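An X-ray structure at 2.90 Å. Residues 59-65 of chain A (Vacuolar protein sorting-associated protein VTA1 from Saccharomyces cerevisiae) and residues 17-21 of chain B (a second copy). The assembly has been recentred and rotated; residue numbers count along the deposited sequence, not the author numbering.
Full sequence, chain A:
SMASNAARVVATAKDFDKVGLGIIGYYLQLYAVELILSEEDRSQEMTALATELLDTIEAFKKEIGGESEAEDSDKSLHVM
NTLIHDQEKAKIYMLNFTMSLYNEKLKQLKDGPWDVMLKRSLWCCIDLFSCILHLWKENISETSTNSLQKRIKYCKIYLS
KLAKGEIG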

# COMPACT_ATOMS: atom_id res chain seq x y z
N ALA A 59 12.89 -13.30 -3.66
CA ALA A 59 11.68 -14.00 -4.07
C ALA A 59 10.62 -12.98 -4.42
O ALA A 59 9.95 -13.09 -5.46
CB ALA A 59 11.19 -14.87 -2.94
N PHE A 60 10.48 -11.97 -3.57
CA PHE A 60 9.49 -10.93 -3.76
C PHE A 60 9.65 -10.14 -5.05
O PHE A 60 8.69 -9.97 -5.81
CB PHE A 60 9.50 -9.94 -2.60
CG PHE A 60 8.44 -8.88 -2.70
CD1 PHE A 60 7.23 -9.05 -2.04
CD2 PHE A 60 8.63 -7.74 -3.48
CE1 PHE A 60 6.23 -8.10 -2.16
CE2 PHE A 60 7.63 -6.78 -3.60
CZ PHE A 60 6.43 -6.95 -2.94
N LYS A 61 10.86 -9.64 -5.29
CA LYS A 61 11.15 -8.84 -6.48
C LYS A 61 11.03 -9.68 -7.73
O LYS A 61 10.54 -9.21 -8.76
CB LYS A 61 12.56 -8.24 -6.41
CG LYS A 61 12.84 -7.24 -7.54
CD LYS A 61 14.21 -6.60 -7.40
CE LYS A 61 14.49 -5.64 -8.55
NZ LYS A 61 15.78 -4.93 -8.34
N LYS A 62 11.49 -10.92 -7.63
CA LYS A 62 11.41 -11.83 -8.75
C LYS A 62 9.97 -11.98 -9.20
O LYS A 62 9.68 -11.92 -10.39
CB LYS A 62 11.95 -13.20 -8.39
CG LYS A 62 11.77 -14.22 -9.50
CD LYS A 62 12.44 -15.53 -9.14
CE LYS A 62 12.30 -16.57 -10.24
NZ LYS A 62 13.01 -17.82 -9.84
N GLU A 63 9.05 -12.16 -8.26
CA GLU A 63 7.66 -12.34 -8.62
C GLU A 63 6.93 -11.08 -9.09
O GLU A 63 5.71 -11.11 -9.29
CB GLU A 63 6.95 -13.00 -7.44
CG GLU A 63 6.08 -14.17 -7.83
CD GLU A 63 4.68 -13.73 -8.19
OE1 GLU A 63 3.94 -13.34 -7.26
OE2 GLU A 63 4.32 -13.76 -9.41
N ILE A 64 7.66 -9.99 -9.31
CA ILE A 64 7.05 -8.73 -9.75
C ILE A 64 7.84 -7.97 -10.84
O ILE A 64 7.32 -7.04 -11.46
CB ILE A 64 6.82 -7.81 -8.51
CG1 ILE A 64 5.76 -8.45 -7.60
CG2 ILE A 64 6.33 -6.43 -8.94
CD1 ILE A 64 6.25 -8.81 -6.21
N GLY A 65 9.08 -8.39 -11.08
CA GLY A 65 9.91 -7.75 -12.09
C GLY A 65 9.52 -8.10 -13.51
O GLY A 65 9.88 -7.39 -14.46
N ASP B 17 -2.76 -9.57 -5.09
CA ASP B 17 -2.43 -10.45 -3.98
C ASP B 17 -1.07 -11.05 -4.23
O ASP B 17 -0.27 -11.26 -3.31
CB ASP B 17 -3.47 -11.56 -3.84
CG ASP B 17 -4.85 -11.02 -3.53
OD1 ASP B 17 -4.98 -9.78 -3.38
OD2 ASP B 17 -5.82 -11.82 -3.43
N LYS B 18 -0.81 -11.31 -5.50
CA LYS B 18 0.44 -11.89 -5.93
C LYS B 18 1.61 -10.90 -5.72
O LYS B 18 2.68 -11.29 -5.25
CB LYS B 18 0.32 -12.30 -7.39
CG LYS B 18 0.88 -13.68 -7.71
CD LYS B 18 0.36 -14.20 -9.04
CE LYS B 18 0.95 -15.56 -9.37
NZ LYS B 18 0.40 -16.13 -10.64
N VAL B 19 1.39 -9.62 -6.04
CA VAL B 19 2.42 -8.58 -5.88
C VAL B 19 2.73 -8.35 -4.40
O VAL B 19 3.88 -8.21 -4.01
CB VAL B 19 1.97 -7.22 -6.49
CG1 VAL B 19 3.15 -6.26 -6.60
CG2 VAL B 19 1.34 -7.43 -7.84
N GLY B 20 1.67 -8.31 -3.60
CA GLY B 20 1.84 -8.08 -2.17
C GLY B 20 0.83 -7.10 -1.60
O GLY B 20 0.64 -7.03 -0.39
N LEU B 21 0.18 -6.34 -2.48
CA LEU B 21 -0.81 -5.38 -2.05
C LEU B 21 -2.12 -6.09 -1.74
O LEU B 21 -3.04 -6.10 -2.55
CB LEU B 21 -1.05 -4.32 -3.13
CG LEU B 21 0.18 -3.62 -3.67
CD1 LEU B 21 1.07 -3.14 -2.51
CD2 LEU B 21 0.94 -4.58 -4.56

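Each stretch spans the end of a helix and the loop that follows. In chain A the helix runs through Lys A62, and Glu A63 (phi/psi -74/9°) is the first residue to leave helical angles. The turn stays tied to the helix: Glu A63 N donates to Ala A59 O (3.1 Å), while Ile A64 N and Gly A65 N both reach Lys A61 O, at 3.0 and 2.9 Å. In chain B the helix ends at Val B19, and Gly B20 breaks it with a phi of 136°. The closest CA atoms across the stretches are those of Ile A64 and Val B19, 6.0 Å apart.

No hydrogen bond crosses between the stretches; the contact, 240 Å² summed over both sides, rests on packing. Its apolar centre is Ile A64 against Val B19, both buried, with Ile A64 CG1 3.6 Å from Val B19 CG1. The CA-to-CB bond of Ile A64 points toward chain B, and its CD1 lies 3.3 Å from Val B19 O. The CA-to-CB bond of Phe A60 points sideways, but with chi1 in t (-176°) the side-chain end comes nearer, placing CE1 3.0 Å from Val B19 O and 4.4 Å from Gly B20 CA. The ring meets these atoms obliquely.

Glycine suits position B20 on two counts. At its backbone angles a CB would jam against the preceding carbonyl oxygen, and an ideal CB would sit only 3.0 Å from Phe A60 CE1.

At the more exposed margin, the CA-to-CB bond of Glu A63 points toward chain B and OE1 comes within 3.1 Å of Lys B18 CG. This contact involves the aliphatic part of the lysine; Lys B18 NZ lies 4.7 Å from Glu A63 OE2, too far for a salt bridge. Glu A63 OE1 also lies 3.1 Å from Lys B18 O, but two acceptors cannot bond directly.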